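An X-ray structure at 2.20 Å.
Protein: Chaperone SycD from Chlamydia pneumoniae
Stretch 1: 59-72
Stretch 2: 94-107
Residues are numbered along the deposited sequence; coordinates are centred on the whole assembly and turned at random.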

# COMPACT_ATOMS: atom_id res chain seq x y z
N ASP D 59 -16.26 -8.66 14.96
CA ASP D 59 -15.42 -7.49 14.73
C ASP D 59 -16.05 -6.54 13.71
O ASP D 59 -16.04 -5.32 13.89
CB ASP D 59 -14.02 -7.90 14.27
CG ASP D 59 -13.18 -8.46 15.40
OD1 ASP D 59 -13.43 -8.09 16.56
OD2 ASP D 59 -12.26 -9.26 15.12
N LEU D 60 -16.58 -7.10 12.62
CA LEU D 60 -17.21 -6.30 11.58
C LEU D 60 -18.48 -5.64 12.10
O LEU D 60 -18.82 -4.52 11.70
CB LEU D 60 -17.53 -7.15 10.35
CG LEU D 60 -16.33 -7.62 9.51
CD1 LEU D 60 -16.81 -8.18 8.19
CD2 LEU D 60 -15.35 -6.48 9.29
N GLU D 61 -19.20 -6.34 12.98
CA GLU D 61 -20.41 -5.80 13.57
C GLU D 61 -20.11 -4.57 14.42
O GLU D 61 -20.86 -3.59 14.39
CB GLU D 61 -21.13 -6.86 14.41
CG GLU D 61 -22.49 -6.42 14.91
CD GLU D 61 -23.42 -5.97 13.80
OE1 GLU D 61 -23.44 -6.62 12.73
OE2 GLU D 61 -24.12 -4.95 13.99
N LYS D 62 -19.03 -4.63 15.18
CA LYS D 62 -18.59 -3.49 15.98
C LYS D 62 -18.33 -2.28 15.08
O LYS D 62 -18.73 -1.16 15.40
CB LYS D 62 -17.32 -3.82 16.77
CG LYS D 62 -17.50 -4.83 17.88
CD LYS D 62 -16.16 -5.11 18.56
CE LYS D 62 -16.30 -6.11 19.69
NZ LYS D 62 -14.97 -6.45 20.28
N VAL D 63 -17.67 -2.54 13.96
CA VAL D 63 -17.37 -1.49 12.98
C VAL D 63 -18.65 -0.96 12.35
O VAL D 63 -18.78 0.24 12.10
CB VAL D 63 -16.41 -2.02 11.89
CG1 VAL D 63 -16.16 -0.95 10.84
CG2 VAL D 63 -15.10 -2.47 12.50
N TYR D 64 -19.60 -1.86 12.10
CA TYR D 64 -20.88 -1.47 11.51
C TYR D 64 -21.62 -0.48 12.41
O TYR D 64 -22.19 0.50 11.92
CB TYR D 64 -21.76 -2.70 11.26
CG TYR D 64 -23.09 -2.36 10.64
CD1 TYR D 64 -23.17 -1.81 9.36
CD2 TYR D 64 -24.28 -2.57 11.33
CE1 TYR D 64 -24.39 -1.49 8.79
CE2 TYR D 64 -25.50 -2.26 10.77
CZ TYR D 64 -25.55 -1.72 9.49
OH TYR D 64 -26.76 -1.40 8.93
N LYS D 65 -21.63 -0.75 13.71
CA LYS D 65 -22.27 0.13 14.67
C LYS D 65 -21.59 1.50 14.70
O LYS D 65 -22.26 2.53 14.83
CB LYS D 65 -22.26 -0.49 16.07
CG LYS D 65 -23.25 -1.65 16.22
CD LYS D 65 -23.18 -2.26 17.61
CE LYS D 65 -23.52 -1.24 18.68
NZ LYS D 65 -23.33 -1.79 20.05
N GLU D 66 -20.27 1.51 14.57
CA GLU D 66 -19.51 2.75 14.52
C GLU D 66 -19.94 3.61 13.34
O GLU D 66 -20.12 4.82 13.46
CB GLU D 66 -18.01 2.47 14.44
CG GLU D 66 -17.43 1.76 15.65
CD GLU D 66 -15.92 1.61 15.58
OE1 GLU D 66 -15.39 1.46 14.46
OE2 GLU D 66 -15.27 1.65 16.64
N GLY D 67 -20.11 2.97 12.18
CA GLY D 67 -20.56 3.66 10.99
C GLY D 67 -22.01 4.07 11.12
O GLY D 67 -22.42 5.14 10.66
N TYR D 68 -22.80 3.21 11.76
CA TYR D 68 -24.22 3.47 11.98
C TYR D 68 -24.41 4.64 12.95
O TYR D 68 -25.27 5.49 12.74
CB TYR D 68 -24.91 2.21 12.51
CG TYR D 68 -26.41 2.20 12.33
CD1 TYR D 68 -26.97 2.08 11.07
CD2 TYR D 68 -27.26 2.30 13.43
CE1 TYR D 68 -28.35 2.06 10.90
CE2 TYR D 68 -28.63 2.28 13.27
CZ TYR D 68 -29.17 2.16 12.00
OH TYR D 68 -30.54 2.15 11.84
N HIS D 69 -23.61 4.66 14.01
CA HIS D 69 -23.61 5.76 14.97
C HIS D 69 -23.29 7.10 14.31
O HIS D 69 -23.95 8.11 14.57
CB HIS D 69 -22.62 5.50 16.10
CG HIS D 69 -23.10 4.50 17.11
ND1 HIS D 69 -24.40 4.06 17.16
CD2 HIS D 69 -22.45 3.86 18.11
CE1 HIS D 69 -24.54 3.19 18.14
NE2 HIS D 69 -23.37 3.05 18.74
N ALA D 70 -22.28 7.09 13.45
CA ALA D 70 -21.87 8.29 12.72
C ALA D 70 -22.99 8.78 11.80
O ALA D 70 -23.21 9.99 11.66
CB ALA D 70 -20.61 8.02 11.91
N TYR D 71 -23.69 7.84 11.18
CA TYR D 71 -24.83 8.15 10.32
C TYR D 71 -25.94 8.86 11.09
O TYR D 71 -26.52 9.83 10.62
CB TYR D 71 -25.36 6.88 9.67
CG TYR D 71 -26.59 7.09 8.81
CD1 TYR D 71 -26.48 7.59 7.52
CD2 TYR D 71 -27.86 6.78 9.29
CE1 TYR D 71 -27.60 7.78 6.73
CE2 TYR D 71 -28.98 6.97 8.51
CZ TYR D 71 -28.85 7.47 7.23
OH TYR D 71 -29.96 7.66 6.45
N LEU D 72 -26.23 8.36 12.29
CA LEU D 72 -27.27 8.94 13.14
C LEU D 72 -26.89 10.33 13.65
O LEU D 72 -27.75 11.13 14.01
CB LEU D 72 -27.57 8.02 14.32
CG LEU D 72 -28.14 6.64 13.98
CD1 LEU D 72 -28.42 5.84 15.24
CD2 LEU D 72 -29.40 6.77 13.14
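Stretch 2 94-107: SKFWFSLGASLHMS

How does the second stretch lie on the first? Residues 94-106 form a helix that runs in nearly the same direction as helix 59-72, at a crossing angle of 24°, with the axes 11.1 Å apart at their closest. From Val63 in the first helix and Phe98 in the second, backbone NH groups up to Leu72 and Met106 bond to carbonyls four residues back, as in Ser99 N to Lys95 O at 3.0 Å and Ala102 N to Phe98 O at 2.9 Å. The closest contacts between the helices are between side chains. The register pairs Tyr64 with Phe96, Tyr68 with Ser99 and Tyr71 with Ser103; the CA atoms of Tyr71 and Ser103 are 6.8 Å apart. After Met106 the helix gives way, and Ser107 N makes only weak bonds, to Ser103 O (3.0 Å) and Leu104 O (3.1 Å).

What satisfies the charges near the start of the contact? Lys95, with chi1 in p and the rest of its chain extended, carries NZ to within 2.9 Å of Glu61 OE1, and the two form a hydrogen-bonded salt bridge. On the way its methylene groups pass Tyr64: CE lies over one face of that ring, 3.9 Å from the centroid, a CH-pi contact. The lysine thus uses both its charge and its aliphatic chain.

Where does Tyr64 place the rest of its ring? Its CD1 is 3.7 Å from Phe96 CD1, the two rings meeting obliquely with planes at 36° and centroids 5.6 Å apart. Phe96 in turn receives Leu60 at its edge, with Leu60 CD1 4.3 Å from Phe96 CE2. At the far end of the tyrosine, Tyr64 OH comes within 2.8 Å of Ser99 OG, which also lies 3.1 Å from Lys95 O in its own helix; the positions alone do not settle how these protons are shared.

How do the serines and Tyr71 close the later part of the contact? Ser103, with chi1 in m, turns its hydroxyl back on its own helix, and OG donates to Ser99 O at 3.0 Å. That same OG packs against Tyr71, 3.3 Å from CD1 of the ring, so a hydroxyl already engaged as a donor can lie against an aromatic side chain. Ser107 repeats the local pattern, its OG donating to Ser103 O at 2.9 Å, but it does not touch the first stretch. Farther out along Tyr71, CE1 is 4.2 Å from Ala102 CB and 3.9 Å from Met106 CG. Its hydroxyl has carbon neighbours here too, with Tyr71 OH 3.7 Å from Met106 CG.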

# COMPACT_ATOMS: atom_id res chain seq x y z
N SER D 94 -25.48 -7.47 2.78
CA SER D 94 -26.36 -6.52 2.11
C SER D 94 -26.58 -5.22 2.89
O SER D 94 -26.73 -4.16 2.29
CB SER D 94 -27.71 -7.17 1.83
OG SER D 94 -28.35 -7.56 3.03
N LYS D 95 -26.58 -5.31 4.22
CA LYS D 95 -26.81 -4.13 5.04
C LYS D 95 -25.62 -3.17 5.00
O LYS D 95 -25.77 -1.98 5.29
CB LYS D 95 -27.13 -4.52 6.48
CG LYS D 95 -25.95 -5.03 7.29
CD LYS D 95 -26.40 -5.36 8.71
CE LYS D 95 -25.23 -5.79 9.58
NZ LYS D 95 -25.67 -6.12 10.97
N PHE D 96 -24.45 -3.68 4.64
CA PHE D 96 -23.27 -2.83 4.47
C PHE D 96 -23.47 -1.91 3.27
O PHE D 96 -23.27 -0.70 3.36
CB PHE D 96 -22.00 -3.65 4.28
CG PHE D 96 -21.56 -4.41 5.51
CD1 PHE D 96 -22.21 -4.24 6.72
CD2 PHE D 96 -20.48 -5.28 5.45
CE1 PHE D 96 -21.81 -4.93 7.85
CE2 PHE D 96 -20.07 -5.98 6.57
CZ PHE D 96 -20.73 -5.80 7.77
N TRP D 97 -23.88 -2.49 2.15
CA TRP D 97 -24.18 -1.74 0.94
C TRP D 97 -25.36 -0.80 1.12
O TRP D 97 -25.36 0.31 0.59
CB TRP D 97 -24.46 -2.70 -0.22
CG TRP D 97 -23.25 -3.33 -0.82
CD1 TRP D 97 -22.77 -4.58 -0.58
CD2 TRP D 97 -22.36 -2.74 -1.78
NE1 TRP D 97 -21.64 -4.81 -1.33
CE2 TRP D 97 -21.37 -3.69 -2.08
CE3 TRP D 97 -22.32 -1.50 -2.42
CZ2 TRP D 97 -20.34 -3.44 -2.98
CZ3 TRP D 97 -21.29 -1.25 -3.32
CH2 TRP D 97 -20.32 -2.22 -3.59
N PHE D 98 -26.36 -1.24 1.87
CA PHE D 98 -27.58 -0.47 2.06
C PHE D 98 -27.29 0.79 2.87
O PHE D 98 -27.74 1.88 2.53
CB PHE D 98 -28.66 -1.31 2.75
CG PHE D 98 -30.06 -0.89 2.42
CD1 PHE D 98 -30.31 0.20 1.59
CD2 PHE D 98 -31.14 -1.57 2.95
CE1 PHE D 98 -31.60 0.58 1.29
CE2 PHE D 98 -32.44 -1.19 2.66
CZ PHE D 98 -32.67 -0.11 1.83
N SER D 99 -26.54 0.62 3.95
CA SER D 99 -26.15 1.75 4.80
C SER D 99 -25.19 2.68 4.06
O SER D 99 -25.20 3.89 4.28
CB SER D 99 -25.52 1.25 6.09
OG SER D 99 -26.47 0.54 6.88
N LEU D 100 -24.36 2.10 3.19
CA LEU D 100 -23.47 2.90 2.35
C LEU D 100 -24.30 3.73 1.38
O LEU D 100 -24.02 4.91 1.16
CB LEU D 100 -22.49 2.00 1.59
CG LEU D 100 -21.62 2.68 0.54
CD1 LEU D 100 -20.84 3.85 1.14
CD2 LEU D 100 -20.67 1.68 -0.11
N GLY D 101 -25.32 3.11 0.79
CA GLY D 101 -26.21 3.78 -0.13
C GLY D 101 -26.97 4.92 0.52
O GLY D 101 -27.10 6.00 -0.06
N ALA D 102 -27.48 4.66 1.72
CA ALA D 102 -28.23 5.67 2.47
C ALA D 102 -27.36 6.87 2.82
O ALA D 102 -27.81 8.01 2.75
CB ALA D 102 -28.81 5.05 3.73
N SER D 103 -26.11 6.60 3.19
CA SER D 103 -25.17 7.66 3.54
C SER D 103 -24.83 8.53 2.33
O SER D 103 -24.78 9.75 2.43
CB SER D 103 -23.90 7.06 4.14
OG SER D 103 -24.16 6.45 5.39
N LEU D 104 -24.59 7.88 1.20
CA LEU D 104 -24.35 8.58 -0.06
C LEU D 104 -25.59 9.37 -0.48
O LEU D 104 -25.49 10.47 -1.01
CB LEU D 104 -23.94 7.61 -1.16
CG LEU D 104 -22.59 6.90 -0.98
CD1 LEU D 104 -22.49 5.69 -1.90
CD2 LEU D 104 -21.44 7.86 -1.22
N HIS D 105 -26.76 8.77 -0.25
CA HIS D 105 -28.04 9.41 -0.55
C HIS D 105 -28.17 10.72 0.23
O HIS D 105 -28.48 11.77 -0.35
CB HIS D 105 -29.19 8.46 -0.21
CG HIS D 105 -30.54 8.95 -0.65
ND1 HIS D 105 -31.61 8.10 -0.83
CD2 HIS D 105 -31.00 10.19 -0.94
CE1 HIS D 105 -32.66 8.79 -1.22
NE2 HIS D 105 -32.32 10.07 -1.29
N MET D 106 -27.92 10.66 1.53
CA MET D 106 -28.00 11.84 2.39
C MET D 106 -26.92 12.86 2.03
O MET D 106 -27.07 14.05 2.30
CB MET D 106 -27.87 11.45 3.86
CG MET D 106 -29.00 10.56 4.37
SD MET D 106 -30.63 11.31 4.18
CE MET D 106 -30.42 12.82 5.12
N SER D 107 -25.84 12.39 1.42
CA SER D 107 -24.75 13.26 1.00
C SER D 107 -24.98 13.81 -0.41
O SER D 107 -24.15 14.55 -0.94
CB SER D 107 -23.42 12.51 1.04
OG SER D 107 -23.08 12.14 2.37